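Local coordinates for protein D-glyceraldehyde dehydrogenase (NADP(+)) (Thermoplasma acidophilum, PDB 5IZD) that oxidises D-glyceraldehyde to (R)-glycerate with NADP(+) in the non-phosphorylated Entner-Doudoroff pathway, working as a homotetramer built as a dimer of dimers, at residues I67-K72 against Y111-R116. Numbering follows the deposited sequence.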
ATOM      1  N   ILE A  67      22.786   8.764 -10.753  1.00 34.56           N
ATOM      2  CA  ILE A  67      23.719   7.975 -11.596  1.00 34.59           C
ATOM      3  C   ILE A  67      22.915   7.196 -12.649  1.00 33.76           C
ATOM      4  O   ILE A  67      23.274   7.206 -13.814  1.00 34.02           O
ATOM      5  CB  ILE A  67      24.547   6.970 -10.760  1.00 34.46           C
ATOM      6  CG1 ILE A  67      25.496   7.694  -9.812  1.00 35.24           C
ATOM      7  CG2 ILE A  67      25.309   6.028 -11.687  1.00 34.62           C
ATOM      8  CD1 ILE A  67      26.074   6.819  -8.690  1.00 35.07           C
ATOM      9  N   ILE A  68      21.811   6.571 -12.245  1.00 32.63           N
ATOM     10  CA  ILE A  68      20.990   5.824 -13.197  1.00 31.94           C
ATOM     11  C   ILE A  68      20.347   6.738 -14.254  1.00 32.25           C
ATOM     12  O   ILE A  68      20.277   6.334 -15.471  1.00 31.78           O
ATOM     13  CB  ILE A  68      19.915   4.969 -12.482  1.00 31.11           C
ATOM     14  CG1 ILE A  68      20.569   3.877 -11.619  1.00 30.84           C
ATOM     15  CG2 ILE A  68      18.898   4.363 -13.456  1.00 30.54           C
ATOM     16  CD1 ILE A  68      19.701   3.377 -10.491  1.00 30.46           C
ATOM     17  N   TYR A  69      19.903   7.936 -13.837  1.00 32.48           N
ATOM     18  CA  TYR A  69      19.344   8.918 -14.794  1.00 33.15           C
ATOM     19  C   TYR A  69      20.390   9.413 -15.846  1.00 34.47           C
ATOM     20  O   TYR A  69      20.087   9.586 -17.023  1.00 34.16           O
ATOM     21  CB  TYR A  69      18.734  10.143 -14.083  1.00 33.28           C
ATOM     22  CG  TYR A  69      17.385   9.938 -13.358  1.00 32.58           C
ATOM     23  CD1 TYR A  69      16.279   9.395 -14.008  1.00 32.01           C
ATOM     24  CD2 TYR A  69      17.226  10.338 -12.019  1.00 32.58           C
ATOM     25  CE1 TYR A  69      15.043   9.289 -13.367  1.00 31.59           C
ATOM     26  CE2 TYR A  69      16.009  10.191 -11.341  1.00 32.04           C
ATOM     27  CZ  TYR A  69      14.926   9.654 -12.010  1.00 31.54           C
ATOM     28  OH  TYR A  69      13.722   9.545 -11.363  1.00 31.01           O
ATOM     29  N   ARG A  70      21.617   9.577 -15.392  1.00 35.95           N
ATOM     30  CA  ARG A  70      22.755   9.973 -16.198  1.00 37.85           C
ATOM     31  C   ARG A  70      22.928   8.906 -17.280  1.00 36.99           C
ATOM     32  O   ARG A  70      22.960   9.234 -18.420  1.00 37.31           O
ATOM     33  CB  ARG A  70      23.984  10.087 -15.326  1.00 40.20           C
ATOM     34  CG  ARG A  70      24.986  11.137 -15.773  1.00 43.41           C
ATOM     35  CD  ARG A  70      25.402  12.025 -14.602  1.00 46.07           C
ATOM     36  NE  ARG A  70      26.211  11.271 -13.685  1.00 47.05           N
ATOM     37  CZ  ARG A  70      26.241  11.458 -12.386  1.00 48.78           C
ATOM     38  NH1 ARG A  70      27.018  10.700 -11.648  1.00 49.17           N
ATOM     39  NH2 ARG A  70      25.512  12.412 -11.840  1.00 49.90           N
ATOM     40  N   ALA A  71      22.997   7.640 -16.888  1.00 35.98           N
ATOM     41  CA  ALA A  71      23.044   6.490 -17.832  1.00 35.49           C
ATOM     42  C   ALA A  71      21.927   6.539 -18.854  1.00 35.24           C
ATOM     43  O   ALA A  71      22.160   6.445 -20.040  1.00 34.92           O
ATOM     44  CB  ALA A  71      23.029   5.159 -17.132  1.00 34.67           C
ATOM     45  N   LYS A  72      20.709   6.732 -18.376  1.00 35.18           N
ATOM     46  CA  LYS A  72      19.610   6.960 -19.288  1.00 35.53           C
ATOM     47  C   LYS A  72      19.901   8.077 -20.327  1.00 36.37           C
ATOM     48  O   LYS A  72      19.734   7.825 -21.510  1.00 35.69           O
ATOM     49  CB  LYS A  72      18.328   7.295 -18.582  1.00 35.57           C
ATOM     50  CG  LYS A  72      17.147   7.121 -19.523  1.00 35.84           C
ATOM     51  CD  LYS A  72      15.994   8.004 -19.177  1.00 36.63           C
ATOM     52  CE  LYS A  72      16.278   9.466 -19.370  1.00 37.96           C
ATOM     53  NZ  LYS A  72      14.977  10.151 -19.185  1.00 38.23           N
ATOM     54  N   TYR A 111      12.156   2.871 -13.480  1.00 28.18           N
ATOM     55  CA  TYR A 111      12.705   2.266 -12.281  1.00 28.04           C
ATOM     56  C   TYR A 111      13.428   3.272 -11.394  1.00 28.41           C
ATOM     57  O   TYR A 111      13.293   3.223 -10.140  1.00 28.12           O
ATOM     58  CB  TYR A 111      13.587   1.057 -12.573  1.00 28.01           C
ATOM     59  CG  TYR A 111      12.805  -0.147 -13.032  1.00 27.71           C
ATOM     60  CD1 TYR A 111      11.901  -0.763 -12.204  1.00 27.44           C
ATOM     61  CD2 TYR A 111      12.971  -0.668 -14.302  1.00 27.88           C
ATOM     62  CE1 TYR A 111      11.161  -1.832 -12.611  1.00 27.24           C
ATOM     63  CE2 TYR A 111      12.265  -1.769 -14.724  1.00 27.59           C
ATOM     64  CZ  TYR A 111      11.358  -2.364 -13.866  1.00 27.59           C
ATOM     65  OH  TYR A 111      10.593  -3.463 -14.250  1.00 27.69           O
ATOM     66  N   ALA A 112      14.181   4.180 -12.013  1.00 28.92           N
ATOM     67  CA  ALA A 112      14.832   5.240 -11.272  1.00 29.40           C
ATOM     68  C   ALA A 112      13.842   6.152 -10.553  1.00 29.62           C
ATOM     69  O   ALA A 112      14.140   6.612  -9.451  1.00 29.74           O
ATOM     70  CB  ALA A 112      15.783   6.034 -12.148  1.00 29.92           C
ATOM     71  N   GLU A 113      12.649   6.357 -11.116  1.00 29.71           N
ATOM     72  CA  GLU A 113      11.594   7.173 -10.420  1.00 29.96           C
ATOM     73  C   GLU A 113      11.062   6.620  -9.096  1.00 29.47           C
ATOM     74  O   GLU A 113      10.384   7.341  -8.341  1.00 29.45           O
ATOM     75  CB  GLU A 113      10.415   7.475 -11.351  1.00 30.29           C
ATOM     76  CG  GLU A 113      10.750   8.391 -12.570  1.00 30.97           C
ATOM     77  CD  GLU A 113       9.654   8.410 -13.627  1.00 31.17           C
ATOM     78  OE1 GLU A 113       8.884   7.433 -13.648  1.00 31.03           O
ATOM     79  OE2 GLU A 113       9.506   9.371 -14.427  1.00 31.79           O
ATOM     80  N   TRP A 114      11.423   5.399  -8.776  1.00 28.95           N
ATOM     81  CA  TRP A 114      11.052   4.782  -7.525  1.00 28.55           C
ATOM     82  C   TRP A 114      11.919   5.235  -6.348  1.00 28.88           C
ATOM     83  O   TRP A 114      11.711   4.811  -5.251  1.00 28.63           O
ATOM     84  CB  TRP A 114      11.022   3.281  -7.628  1.00 27.92           C
ATOM     85  CG  TRP A 114       9.790   2.774  -8.193  1.00 27.62           C
ATOM     86  CD1 TRP A 114       9.641   2.211  -9.374  1.00 27.43           C
ATOM     87  CD2 TRP A 114       8.507   2.739  -7.565  1.00 27.58           C
ATOM     88  NE1 TRP A 114       8.366   1.832  -9.567  1.00 27.38           N
ATOM     89  CE2 TRP A 114       7.636   2.155  -8.462  1.00 27.38           C
ATOM     90  CE3 TRP A 114       8.017   3.163  -6.337  1.00 27.62           C
ATOM     91  CZ2 TRP A 114       6.301   1.964  -8.176  1.00 27.35           C
ATOM     92  CZ3 TRP A 114       6.695   2.988  -6.069  1.00 27.68           C
ATOM     93  CH2 TRP A 114       5.853   2.401  -6.972  1.00 27.55           C
ATOM     94  N   ALA A 115      12.881   6.103  -6.600  1.00 29.36           N
ATOM     95  CA  ALA A 115      13.735   6.619  -5.552  1.00 29.95           C
ATOM     96  C   ALA A 115      12.923   7.220  -4.360  1.00 30.34           C
ATOM     97  O   ALA A 115      11.972   7.956  -4.543  1.00 30.19           O
ATOM     98  CB  ALA A 115      14.721   7.637  -6.112  1.00 30.50           C
ATOM     99  N   ARG A 116      13.334   6.853  -3.157  1.00 30.74           N
ATOM    100  CA  ARG A 116      12.715   7.269  -1.894  1.00 31.65           C
ATOM    101  C   ARG A 116      11.182   7.128  -1.825  1.00 31.61           C
ATOM    102  O   ARG A 116      10.509   7.901  -1.209  1.00 32.51           O
ATOM    103  CB  ARG A 116      13.208   8.647  -1.443  1.00 32.56           C
ATOM    104  CG  ARG A 116      12.888   9.798  -2.351  1.00 33.44           C
ATOM    105  CD  ARG A 116      13.546  11.091  -1.906  1.00 34.35           C
ATOM    106  NE  ARG A 116      13.543  12.048  -2.983  1.00 34.88           N
ATOM    107  CZ  ARG A 116      13.591  13.360  -2.863  1.00 35.61           C
ATOM    108  NH1 ARG A 116      13.639  13.955  -1.684  1.00 35.82           N
ATOM    109  NH2 ARG A 116      13.602  14.078  -3.949  1.00 35.95           N
TER
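Ala112 sets its methyl over one face of the Tyr69 ring, a CH-pi contact in which CB lies 3.8 Å from the ring centroid and 23° off the normal, shifted toward CE1 and CZ. Ile68 meets the same methyl from the side, its CG2 3.8 Å from Ala112 CB; with chi1 at -65°, CG2 lies anti to the backbone N, which turns this methyl toward Ala112. Farther out, the phenol reaches past the alanine to Glu113, with Tyr69 OH 3.4 Å from Glu113 CG. Its approach to the backbone N of Glu113 has too poor an angle for a hydrogen bond; instead the hydroxyl bonds to Glu113 OE2 of the second subunit, and the same pair recurs with the chains exchanged. OE1 of this chain's own Glu113 forms a salt bridge with Lys117 of the second subunit, while its OE2 also accepts a hydrogen bond from Gln109 NE2 of its own chain. A phenylalanine in place of Tyr69 would probably keep the ring over Ala112 but leave the neighbouring subunit's Glu113 without this hydroxyl partner. Apolar packing thus joins helix 39-77 to the last part of helix 94-112, and the polar end of Tyr69 takes part in the subunit interface.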